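Local structure of glutamic acid/alanine-rich protein (Trypanosoma congolense, 2Y44) at residues Ser24-Val29 and Ser79-His84; Glu75-Asp80 and Val170-Glu175; Ala86-Ala91 and Lys161-Leu166; Arg13-Leu18 and Ala157-Gly162; Ala33-Glu38 and Glu179-Glu184. The protein is of unknown precise function but is a surface protein of the parasite, described here by its elongated helical ectodomain. All coordinates share one frame; numbering follows the deposited sequence.

Interaction 1 of 5, residues Ser24-Val29 and Ser79-His84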
# COMPACT_ATOMS: atom_id res chain seq x y z
N SER A 24 -0.22 -6.63 -1.42
CA SER A 24 1.21 -6.57 -1.71
C SER A 24 1.95 -5.86 -0.58
O SER A 24 2.98 -6.35 -0.12
CB SER A 24 1.48 -5.84 -3.04
OG SER A 24 2.88 -5.72 -3.30
N ALA A 25 1.38 -4.75 -0.09
CA ALA A 25 2.03 -4.00 0.98
C ALA A 25 2.08 -4.84 2.25
O ALA A 25 3.11 -4.89 2.92
CB ALA A 25 1.34 -2.64 1.22
N VAL A 26 0.96 -5.51 2.58
CA VAL A 26 0.93 -6.37 3.76
C VAL A 26 1.98 -7.47 3.64
O VAL A 26 2.75 -7.74 4.59
CB VAL A 26 -0.49 -6.94 4.02
CG1 VAL A 26 -0.46 -8.02 5.10
CG2 VAL A 26 -1.42 -5.74 4.44
N ALA A 27 2.08 -8.07 2.45
CA ALA A 27 3.01 -9.18 2.26
C ALA A 27 4.45 -8.68 2.45
O ALA A 27 5.27 -9.39 3.07
CB ALA A 27 2.84 -9.80 0.86
N ALA A 28 4.73 -7.48 1.94
CA ALA A 28 6.05 -6.86 2.15
C ALA A 28 6.36 -6.66 3.64
O ALA A 28 7.50 -6.88 4.06
CB ALA A 28 6.17 -5.56 1.42
N VAL A 29 5.39 -6.13 4.40
CA VAL A 29 5.59 -5.85 5.83
C VAL A 29 5.79 -7.17 6.60
O VAL A 29 6.65 -7.28 7.49
CB VAL A 29 4.39 -5.07 6.40
CG1 VAL A 29 4.40 -5.08 7.93
CG2 VAL A 29 4.41 -3.64 5.87
N SER A 79 0.56 -5.48 12.29
CA SER A 79 -0.78 -5.25 12.81
C SER A 79 -1.39 -3.99 12.17
O SER A 79 -2.51 -4.03 11.64
CB SER A 79 -0.73 -5.12 14.33
OG SER A 79 -1.98 -4.70 14.85
N ASP A 80 -0.60 -2.92 12.10
CA ASP A 80 -1.05 -1.66 11.50
C ASP A 80 -1.33 -1.82 9.99
O ASP A 80 -2.33 -1.33 9.47
CB ASP A 80 0.05 -0.58 11.68
CG ASP A 80 0.11 0.01 13.09
OD1 ASP A 80 -0.83 -0.15 13.89
OD2 ASP A 80 1.15 0.62 13.41
N ALA A 81 -0.42 -2.49 9.28
CA ALA A 81 -0.56 -2.71 7.85
C ALA A 81 -1.88 -3.44 7.50
O ALA A 81 -2.59 -3.04 6.56
CB ALA A 81 0.66 -3.44 7.31
N ARG A 82 -2.20 -4.51 8.25
CA ARG A 82 -3.41 -5.31 7.97
C ARG A 82 -4.66 -4.44 8.16
O ARG A 82 -5.64 -4.52 7.40
CB ARG A 82 -3.48 -6.52 8.91
CG ARG A 82 -2.51 -7.61 8.49
CD ARG A 82 -2.30 -8.60 9.61
NE ARG A 82 -1.62 -9.78 9.08
CZ ARG A 82 -0.99 -10.69 9.82
NH1 ARG A 82 -0.97 -10.60 11.14
NH2 ARG A 82 -0.37 -11.69 9.21
N LYS A 83 -4.60 -3.55 9.12
CA LYS A 83 -5.72 -2.64 9.40
C LYS A 83 -5.82 -1.62 8.28
O LYS A 83 -6.90 -1.34 7.77
CB LYS A 83 -5.52 -1.94 10.73
CG LYS A 83 -5.70 -2.86 11.96
CD LYS A 83 -5.28 -2.11 13.23
CE LYS A 83 -5.37 -2.99 14.48
NZ LYS A 83 -4.91 -2.21 15.71
N HIS A 84 -4.69 -1.02 7.93
CA HIS A 84 -4.67 -0.03 6.84
C HIS A 84 -5.14 -0.61 5.52
O HIS A 84 -5.87 0.01 4.79
CB HIS A 84 -3.29 0.57 6.69
CG HIS A 84 -2.83 1.32 7.90
ND1 HIS A 84 -1.50 1.52 8.20
CD2 HIS A 84 -3.54 1.91 8.89
CE1 HIS A 84 -1.41 2.25 9.29
NE2 HIS A 84 -2.63 2.47 9.75
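The carbonyl oxygen of A81 is met across this contact by carbon: V26 CG2 lies 3.6 Å from A81 O, and L166 of helix 149-183 brings a methyl group to the same oxygen. No hydrogen bond joins the two segments. V26 keeps CG1 opposite its backbone N (chi1 170°), and its two methyls divide the work. CG2 rests on the A81 peptide, with A81 CB at 4.2 Å, while CG1 touches R82 CG at 4.0 Å. There the two side chains cross at about a right angle, and the valine meets only the aliphatic beginning of the arginine. Helices 18-53 and 57-107 form a helical hairpin within the long bundle; the axes of these short segments are antiparallel at 175° and approach to 9.2 Å. The CA atoms of V26 and A81 are 5.7 Å apart, a close pairing that the small alanine permits. One turn further along, V29 meets A81 CB with both methyls, CG2 at 4.0 Å and CG1 at 4.1 Å. V29 also packs on A173 of helix 149-183, where D169 touches A81 and accepts a hydrogen bond from H84 ND1. R82, by contrast, borders the exposed margin of the hairpin.

Interaction 2 of 5, residues Glu75-Asp80 and Val170-Glu175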
# COMPACT_ATOMS: atom_id res chain seq x y z
N GLU A 75 6.93 -6.04 14.18
CA GLU A 75 5.69 -6.80 14.44
C GLU A 75 4.48 -5.87 14.64
O GLU A 75 3.38 -6.18 14.16
CB GLU A 75 5.83 -7.77 15.62
CG GLU A 75 6.79 -8.94 15.35
CD GLU A 75 6.34 -9.86 14.18
OE1 GLU A 75 5.15 -9.82 13.78
OE2 GLU A 75 7.17 -10.66 13.70
N THR A 76 4.74 -4.69 15.19
CA THR A 76 3.68 -3.72 15.37
C THR A 76 3.19 -3.26 14.00
O THR A 76 2.01 -3.03 13.78
CB THR A 76 4.20 -2.54 16.21
OG1 THR A 76 4.53 -3.04 17.52
CG2 THR A 76 3.13 -1.44 16.34
N VAL A 77 4.13 -3.09 13.06
CA VAL A 77 3.75 -2.65 11.72
C VAL A 77 2.86 -3.66 11.02
O VAL A 77 1.96 -3.28 10.29
CB VAL A 77 4.96 -2.31 10.84
CG1 VAL A 77 4.51 -1.67 9.52
CG2 VAL A 77 5.96 -1.40 11.56
N VAL A 78 3.08 -4.96 11.26
CA VAL A 78 2.24 -5.98 10.62
C VAL A 78 0.78 -5.72 11.01
O VAL A 78 -0.11 -5.76 10.17
CB VAL A 78 2.67 -7.40 11.05
CG1 VAL A 78 1.64 -8.43 10.56
CG2 VAL A 78 4.04 -7.71 10.48
N SER A 79 0.56 -5.48 12.29
CA SER A 79 -0.78 -5.25 12.81
C SER A 79 -1.39 -3.99 12.17
O SER A 79 -2.51 -4.03 11.64
CB SER A 79 -0.73 -5.12 14.33
OG SER A 79 -1.98 -4.70 14.85
N ASP A 80 -0.60 -2.92 12.10
CA ASP A 80 -1.05 -1.66 11.50
C ASP A 80 -1.33 -1.82 9.99
O ASP A 80 -2.33 -1.33 9.47
CB ASP A 80 0.05 -0.58 11.68
CG ASP A 80 0.11 0.01 13.09
OD1 ASP A 80 -0.83 -0.15 13.89
OD2 ASP A 80 1.15 0.62 13.41
N VAL A 170 5.18 0.03 4.79
CA VAL A 170 6.25 -0.68 4.09
C VAL A 170 7.64 -0.12 4.47
O VAL A 170 8.49 -0.88 4.96
CB VAL A 170 6.04 -0.71 2.55
CG1 VAL A 170 7.27 -1.24 1.82
CG2 VAL A 170 4.78 -1.59 2.22
N ARG A 171 7.79 1.20 4.40
CA ARG A 171 9.05 1.83 4.79
C ARG A 171 9.42 1.53 6.26
O ARG A 171 10.60 1.24 6.58
CB ARG A 171 9.00 3.35 4.55
CG ARG A 171 9.01 3.71 3.05
CD ARG A 171 9.20 5.23 2.84
NE ARG A 171 8.26 6.03 3.61
CZ ARG A 171 7.07 6.46 3.18
NH1 ARG A 171 6.64 6.18 1.94
NH2 ARG A 171 6.32 7.20 3.99
N THR A 172 8.46 1.75 7.15
CA THR A 172 8.68 1.59 8.60
C THR A 172 9.11 0.16 8.96
O THR A 172 10.09 -0.04 9.69
CB THR A 172 7.41 1.98 9.34
OG1 THR A 172 7.14 3.37 9.07
CG2 THR A 172 7.53 1.78 10.84
N ALA A 173 8.48 -0.82 8.32
CA ALA A 173 8.84 -2.20 8.57
C ALA A 173 10.19 -2.56 7.93
O ALA A 173 10.95 -3.37 8.49
CB ALA A 173 7.70 -3.15 8.15
N GLY A 174 10.51 -1.92 6.80
CA GLY A 174 11.78 -2.15 6.11
C GLY A 174 12.91 -1.57 6.95
O GLY A 174 13.97 -2.19 7.09
N GLU A 175 12.65 -0.43 7.57
CA GLU A 175 13.66 0.21 8.46
C GLU A 175 13.90 -0.65 9.69
O GLU A 175 15.04 -0.81 10.13
CB GLU A 175 13.24 1.63 8.87
CG GLU A 175 14.06 2.24 10.05
CD GLU A 175 15.52 2.55 9.69
OE1 GLU A 175 15.91 2.47 8.49
OE2 GLU A 175 16.29 2.89 10.63
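V77 pushes its isopropyl group between T172 and A173, and the character of the contact changes from one methyl to the other. The tight, buried part is V77 against A173: CG1 of the valine stands 3.8 Å from A173 CB, and V77 CB itself is 3.9 Å from that methyl. The small alanine lets the two CA atoms, of V77 and A173, come within 6.0 Å. V77 CG1 is turned opposite its backbone N (chi1 -172°), which leaves CG2 to face the outer side. There CG2 meets T172 CG2 at 3.6 Å, methyl against methyl, and T172 is exposed. The threonine offers its methyl to the interface while OG1 hydrogen-bonds to D168 O in its own helix. Inward, V78 packs against V29 and A33 of helix 18-53, and V170 against A25, so helices 18-53, 57-107 and 149-183 come together as a three-helix bundle. Outward lie charged residues such as R171, paired with D168. With no hydrogen bond or salt bridge across it, the contact depends on the fit of methyl groups, and the one polar side chain taking part settles its hydroxyl within its own helix.

Interaction 3 of 5, residues Ala86-Ala91 and Lys161-Leu166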
# COMPACT_ATOMS: atom_id res chain seq x y z
N ALA A 86 -7.21 -3.28 5.10
CA ALA A 86 -8.66 -3.61 5.16
C ALA A 86 -9.49 -2.30 5.16
O ALA A 86 -10.58 -2.26 4.58
CB ALA A 86 -8.97 -4.45 6.34
N ASP A 87 -8.98 -1.26 5.82
CA ASP A 87 -9.69 0.03 5.79
C ASP A 87 -9.76 0.54 4.34
O ASP A 87 -10.79 1.03 3.86
CB ASP A 87 -8.95 1.10 6.62
CG ASP A 87 -9.04 0.90 8.13
OD1 ASP A 87 -9.83 0.07 8.63
OD2 ASP A 87 -8.30 1.61 8.84
N LEU A 88 -8.63 0.47 3.64
CA LEU A 88 -8.60 1.05 2.30
C LEU A 88 -9.46 0.25 1.30
O LEU A 88 -10.22 0.81 0.50
CB LEU A 88 -7.15 1.10 1.79
CG LEU A 88 -6.97 1.52 0.34
CD1 LEU A 88 -7.50 2.96 0.13
CD2 LEU A 88 -5.49 1.44 -0.07
N THR A 89 -9.41 -1.07 1.42
CA THR A 89 -10.29 -1.93 0.61
C THR A 89 -11.78 -1.63 0.88
O THR A 89 -12.57 -1.50 -0.08
CB THR A 89 -9.94 -3.44 0.79
OG1 THR A 89 -10.16 -3.81 2.14
CG2 THR A 89 -8.48 -3.70 0.44
N ALA A 90 -12.13 -1.45 2.15
CA ALA A 90 -13.52 -1.09 2.56
C ALA A 90 -13.94 0.28 2.03
O ALA A 90 -15.10 0.50 1.65
CB ALA A 90 -13.64 -1.09 4.10
N ALA A 91 -13.03 1.24 2.15
CA ALA A 91 -13.31 2.60 1.71
C ALA A 91 -13.57 2.69 0.23
O ALA A 91 -14.26 3.63 -0.22
CB ALA A 91 -12.15 3.53 2.11
N LYS A 161 -4.62 9.06 0.87
CA LYS A 161 -4.22 8.97 2.27
C LYS A 161 -4.04 7.53 2.67
O LYS A 161 -3.05 7.18 3.32
CB LYS A 161 -5.28 9.63 3.16
CG LYS A 161 -4.87 9.70 4.64
CD LYS A 161 -5.43 10.93 5.37
CE LYS A 161 -5.58 10.66 6.87
NZ LYS A 161 -4.57 9.67 7.35
N GLY A 162 -4.99 6.67 2.27
CA GLY A 162 -4.91 5.28 2.75
C GLY A 162 -3.73 4.56 2.14
O GLY A 162 -3.05 3.73 2.81
N LEU A 163 -3.46 4.86 0.87
CA LEU A 163 -2.31 4.25 0.19
C LEU A 163 -0.98 4.79 0.74
O LEU A 163 -0.04 4.02 0.93
CB LEU A 163 -2.39 4.42 -1.34
CG LEU A 163 -1.50 3.50 -2.21
CD1 LEU A 163 -1.58 2.07 -1.74
CD2 LEU A 163 -1.88 3.57 -3.68
N LYS A 164 -0.91 6.10 1.01
CA LYS A 164 0.28 6.65 1.68
C LYS A 164 0.56 5.94 3.02
O LYS A 164 1.74 5.74 3.40
CB LYS A 164 0.12 8.16 1.94
CG LYS A 164 0.34 9.00 0.69
CD LYS A 164 0.20 10.46 1.03
CE LYS A 164 0.69 11.33 -0.13
NZ LYS A 164 0.35 12.77 0.06
N SER A 165 -0.50 5.63 3.76
CA SER A 165 -0.35 4.91 5.05
C SER A 165 0.33 3.60 4.81
O SER A 165 1.22 3.22 5.57
CB SER A 165 -1.67 4.67 5.78
OG SER A 165 -2.20 5.87 6.30
N LEU A 166 -0.13 2.86 3.78
CA LEU A 166 0.45 1.52 3.55
C LEU A 166 1.88 1.66 3.05
O LEU A 166 2.76 0.87 3.41
CB LEU A 166 -0.36 0.77 2.49
CG LEU A 166 -1.65 0.19 3.05
CD1 LEU A 166 -2.63 -0.12 1.91
CD2 LEU A 166 -1.31 -1.07 3.91
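The side chain of L88 leaves its helix with CG opposite the backbone N (chi1 173°), while L166 carries CG beside its own N (chi1 -78°); these two settings bring L88 CD2 to 3.8 Å from L166 CD1. The pair belongs to the antiparallel packing of helices 57-107 and 149-183 in the helical bundle. The axes of these short segments are 160° apart in direction and approach to 9.6 Å. L88 is the single residue of 86-91 that works the interface. It projects over the opposite helix at G162, where the absence of a side chain lets the leucine lie against main chain: L88 CD2 is 4.2 Å from G162 C and 4.1 Å from L163 N. The CA atoms of L88 and G162 are accordingly only 5.6 Å apart. L166 comes in aslant on the carboxy-terminal side of G162, and L163, next to G162, touches the same methyl of L88. H84 and A85, earlier on the helix of L88, pack on L166; from other helices come S22 of helix 18-53, which touches both L88 and L166, and L134 of helix 131-144, which lies against L163. L88 also reaches F159, one turn back along helix 149-183. CD2 makes most of the contacts, while CD1 lies over G162; L88 CD2 also stands 4.3 Å from L163 CD1.

Interaction 4 of 5, residues Arg13-Leu18 and Ala157-Gly162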
# COMPACT_ATOMS: atom_id res chain seq x y z
N ARG A 13 -9.22 2.20 -13.21
CA ARG A 13 -8.09 1.21 -13.18
C ARG A 13 -7.23 1.35 -11.93
O ARG A 13 -6.75 0.36 -11.36
CB ARG A 13 -7.22 1.36 -14.44
CG ARG A 13 -7.96 0.94 -15.73
CD ARG A 13 -7.09 -0.00 -16.53
NE ARG A 13 -7.78 -0.64 -17.65
CZ ARG A 13 -7.82 -0.16 -18.89
NH1 ARG A 13 -7.27 1.02 -19.16
NH2 ARG A 13 -8.36 -0.89 -19.86
N GLN A 14 -7.01 2.60 -11.51
CA GLN A 14 -6.36 2.87 -10.22
C GLN A 14 -7.14 2.29 -9.04
O GLN A 14 -6.58 1.58 -8.22
CB GLN A 14 -6.10 4.38 -10.03
CG GLN A 14 -5.22 5.00 -11.11
CD GLN A 14 -3.74 4.62 -10.96
OE1 GLN A 14 -3.07 4.21 -11.93
NE2 GLN A 14 -3.22 4.79 -9.77
N LEU A 15 -8.43 2.62 -8.94
CA LEU A 15 -9.28 2.05 -7.91
C LEU A 15 -9.28 0.51 -7.92
O LEU A 15 -9.17 -0.13 -6.88
CB LEU A 15 -10.71 2.59 -8.05
CG LEU A 15 -10.89 4.09 -7.81
CD1 LEU A 15 -12.31 4.51 -8.14
CD2 LEU A 15 -10.49 4.51 -6.37
N ARG A 16 -9.45 -0.09 -9.09
CA ARG A 16 -9.43 -1.55 -9.18
C ARG A 16 -8.11 -2.19 -8.72
O ARG A 16 -8.08 -3.40 -8.39
CB ARG A 16 -9.74 -2.00 -10.62
CG ARG A 16 -11.10 -1.57 -11.07
CD ARG A 16 -11.20 -1.73 -12.57
NE ARG A 16 -12.44 -1.20 -13.12
CZ ARG A 16 -12.62 -0.98 -14.43
NH1 ARG A 16 -11.61 -1.18 -15.30
NH2 ARG A 16 -13.76 -0.48 -14.87
N ALA A 17 -7.05 -1.40 -8.63
CA ALA A 17 -5.73 -1.93 -8.30
C ALA A 17 -5.47 -1.89 -6.79
O ALA A 17 -4.48 -2.45 -6.35
CB ALA A 17 -4.62 -1.20 -9.06
N LEU A 18 -6.35 -1.25 -6.01
CA LEU A 18 -6.03 -0.99 -4.59
C LEU A 18 -6.00 -2.27 -3.75
O LEU A 18 -5.18 -2.38 -2.86
CB LEU A 18 -6.99 0.01 -3.95
CG LEU A 18 -7.05 1.44 -4.50
CD1 LEU A 18 -8.26 2.19 -3.93
CD2 LEU A 18 -5.75 2.16 -4.25
N ALA A 157 -8.73 11.93 -2.33
CA ALA A 157 -7.78 12.17 -1.24
C ALA A 157 -7.87 11.07 -0.17
O ALA A 157 -6.89 10.77 0.49
CB ALA A 157 -8.01 13.52 -0.63
N VAL A 158 -9.07 10.53 0.04
CA VAL A 158 -9.28 9.42 0.95
C VAL A 158 -8.36 8.23 0.60
O VAL A 158 -7.71 7.65 1.48
CB VAL A 158 -10.76 8.93 0.89
CG1 VAL A 158 -10.93 7.62 1.69
CG2 VAL A 158 -11.69 10.00 1.46
N PHE A 159 -8.27 7.93 -0.69
CA PHE A 159 -7.59 6.71 -1.14
C PHE A 159 -6.11 7.05 -1.17
O PHE A 159 -5.27 6.20 -0.87
CB PHE A 159 -8.12 6.25 -2.51
CG PHE A 159 -9.60 6.11 -2.55
CD1 PHE A 159 -10.27 5.36 -1.58
CD2 PHE A 159 -10.34 6.71 -3.57
CE1 PHE A 159 -11.66 5.26 -1.60
CE2 PHE A 159 -11.73 6.58 -3.61
CZ PHE A 159 -12.38 5.86 -2.64
N VAL A 160 -5.80 8.29 -1.49
CA VAL A 160 -4.41 8.72 -1.53
C VAL A 160 -3.84 8.62 -0.11
O VAL A 160 -2.76 8.02 0.09
CB VAL A 160 -4.28 10.16 -2.09
CG1 VAL A 160 -2.84 10.71 -1.82
CG2 VAL A 160 -4.60 10.16 -3.59
N LYS A 161 -4.62 9.06 0.87
CA LYS A 161 -4.22 8.97 2.27
C LYS A 161 -4.04 7.53 2.67
O LYS A 161 -3.05 7.18 3.32
CB LYS A 161 -5.28 9.63 3.16
CG LYS A 161 -4.87 9.70 4.64
CD LYS A 161 -5.43 10.93 5.37
CE LYS A 161 -5.58 10.66 6.87
NZ LYS A 161 -4.57 9.67 7.35
N GLY A 162 -4.99 6.67 2.27
CA GLY A 162 -4.91 5.28 2.75
C GLY A 162 -3.73 4.56 2.14
O GLY A 162 -3.05 3.73 2.81
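L15 and L18 meet F159 by apolar contact alone, in the interior of the helical bundle. L15 CD2 comes obliquely to one side of the phenyl ring, 3.6 Å from F159 CD2 and 3.7 Å from F159 CE2. L15 starts off at an angle to F159, but with its CG beside the backbone N (chi1 -66°) the end of the chain swings closer. L18 touches the root of the aromatic side chain instead, with L18 CD1 4.3 Å from F159 CB. The backbones stay well apart, the CA atoms of L15 and F159 being 8.4 Å from each other; the two side chains span the gap between them. All three residues are buried. Polar interactions lie elsewhere on 13-18 and tie it to other parts of the chain: R16 forms a salt bridge with D100 and bonds to C122 O and G124 O, R13 NE bonds to T123 O, and Q14 NE2 to S133 OG. C122 is also joined to C9 by a disulfide. The contact thus lies where helix 2-16 gives way to helix 18-53, with I96, S92 and A95 of helix 57-107 packing around the leucines and F159, and L134 of helix 131-144 touching the ring residue.

Interaction 5 of 5, residues Ala33-Glu38 and Glu179-Glu184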
# COMPACT_ATOMS: atom_id res chain seq x y z
N ALA A 33 9.00 -8.25 8.80
CA ALA A 33 8.95 -8.63 10.25
C ALA A 33 9.50 -10.03 10.48
O ALA A 33 10.17 -10.28 11.49
CB ALA A 33 7.52 -8.56 10.78
N ARG A 34 9.31 -10.90 9.48
CA ARG A 34 9.88 -12.25 9.53
C ARG A 34 11.40 -12.16 9.54
O ARG A 34 12.04 -12.82 10.33
CB ARG A 34 9.37 -13.13 8.37
CG ARG A 34 10.16 -14.45 8.21
CD ARG A 34 9.95 -15.02 6.80
NE ARG A 34 10.78 -14.32 5.82
CZ ARG A 34 10.43 -14.06 4.57
NH1 ARG A 34 9.26 -14.49 4.08
NH2 ARG A 34 11.26 -13.39 3.78
N GLU A 35 11.96 -11.37 8.63
CA GLU A 35 13.39 -11.23 8.59
C GLU A 35 13.92 -10.59 9.86
O GLU A 35 15.01 -10.94 10.36
CB GLU A 35 13.81 -10.42 7.38
CG GLU A 35 13.48 -11.14 6.06
CD GLU A 35 13.94 -10.35 4.86
OE1 GLU A 35 15.14 -10.02 4.82
OE2 GLU A 35 13.11 -10.02 3.99
N ALA A 36 13.18 -9.61 10.38
CA ALA A 36 13.64 -8.96 11.59
C ALA A 36 13.67 -9.94 12.76
O ALA A 36 14.56 -9.91 13.62
CB ALA A 36 12.74 -7.78 11.93
N SER A 37 12.65 -10.77 12.82
CA SER A 37 12.56 -11.77 13.87
C SER A 37 13.67 -12.81 13.75
O SER A 37 14.17 -13.29 14.78
CB SER A 37 11.18 -12.45 13.85
OG SER A 37 10.20 -11.51 14.22
N GLU A 38 14.01 -13.17 12.52
CA GLU A 38 15.13 -14.10 12.30
C GLU A 38 16.45 -13.49 12.77
O GLU A 38 17.28 -14.19 13.39
CB GLU A 38 15.21 -14.52 10.84
CG GLU A 38 14.08 -15.47 10.45
CD GLU A 38 13.91 -15.57 8.94
OE1 GLU A 38 14.66 -14.90 8.20
OE2 GLU A 38 12.98 -16.28 8.50
N GLU A 179 17.50 -2.22 10.76
CA GLU A 179 18.15 -2.10 12.08
C GLU A 179 18.39 -3.43 12.77
O GLU A 179 19.44 -3.63 13.42
CB GLU A 179 17.30 -1.24 13.00
CG GLU A 179 17.32 0.25 12.65
CD GLU A 179 16.68 1.06 13.76
OE1 GLU A 179 17.36 1.38 14.77
OE2 GLU A 179 15.47 1.30 13.65
N ALA A 180 17.44 -4.37 12.61
CA ALA A 180 17.55 -5.69 13.28
C ALA A 180 18.77 -6.42 12.74
O ALA A 180 19.61 -6.92 13.51
CB ALA A 180 16.30 -6.52 13.03
N GLU A 181 18.92 -6.38 11.42
CA GLU A 181 20.04 -7.03 10.77
C GLU A 181 21.38 -6.31 11.08
O GLU A 181 22.39 -6.96 11.37
CB GLU A 181 19.77 -7.19 9.28
CG GLU A 181 18.69 -8.31 8.98
CD GLU A 181 18.24 -8.31 7.52
OE1 GLU A 181 18.06 -7.18 7.02
OE2 GLU A 181 18.10 -9.42 6.85
N LYS A 182 21.35 -4.99 11.18
CA LYS A 182 22.57 -4.24 11.50
C LYS A 182 23.01 -4.50 12.92
O LYS A 182 24.22 -4.51 13.21
CB LYS A 182 22.42 -2.73 11.24
CG LYS A 182 22.49 -2.35 9.76
CD LYS A 182 23.85 -2.73 9.17
CE LYS A 182 23.99 -2.24 7.75
NZ LYS A 182 25.38 -1.78 7.48
N ALA A 183 22.05 -4.77 13.81
CA ALA A 183 22.38 -4.99 15.22
C ALA A 183 23.08 -6.33 15.35
O ALA A 183 24.05 -6.45 16.08
CB ALA A 183 21.13 -4.97 16.08
N GLU A 184 22.62 -7.30 14.56
CA GLU A 184 23.09 -8.67 14.66
C GLU A 184 24.25 -8.89 13.68
O GLU A 184 25.42 -8.93 14.08
CB GLU A 184 21.93 -9.61 14.31
CG GLU A 184 22.02 -10.96 14.96
CD GLU A 184 23.09 -11.81 14.35
OE1 GLU A 184 22.94 -12.15 13.15
OE2 GLU A 184 24.07 -12.14 15.06
O HOH W 1 17.22 -11.80 8.85
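A36 and A180 face each other through their methyl groups, A36 CB and A180 CB standing 3.9 Å apart, and a pair of glutamates, E35 and E181, flanks them. The setting is the roughly parallel pairing of helices 18-53 and 149-183 in the three-helix bundle; on the first of these, 33-38 opens a stretch predicted as coiled coil. Two alanines in register allow close backbones: the CA atoms of A36 and A180 are 5.4 Å apart, and A180 CB also lies 3.9 Å from A36 O. E35 and E181 run outward beside this seam as extended chains that cross obliquely, with their carboxylate planes turned 72° apart. The extended E181 chain brings its carboxylate nearer helix 18-53. E35 OE1 comes to 3.6 Å from E181 OE2, a close approach of like charges that may favour protonation of one carboxylate or be eased by solvent. Positive charge is at hand on the E35 side: R34 NH2 makes a long salt bridge of 3.9 Å to E35 OE2, and its NE another long one to E38, a small network within one helix. E35 OE2 has in addition a weak hydrogen bond with S31 OG. A39, further along helix 18-53, touches A180 and E181, while A33 packs on A74 and V78 of helix 57-107. One water links the two helices at this edge, donating one hydrogen bond of 2.8 Å to E35 O and another of 3.2 Å to E181 OE2.

How the interactions relate
Helix 149-183 takes part in interactions 2, 3, 4 and 5, pairing with helix 57-107 in the second and third, the junction of helices 2-16 and 18-53 in the fourth and helix 18-53 in the fifth; interaction 1 joins the two helices of the hairpin. Interactions 2, 3 and 4 are buried, 1 and 5 only partly. The apolar side chains that meet become smaller along the bundle: leucines and phenylalanine in 3 and 4, which touch through L88 and F159, then valines against alanine in 1 and 2, joined through V29, then paired alanines in 5. Interaction 5, about 31 Å from interaction 4 between centres, alone brings charged groups and a bridging water into the contact.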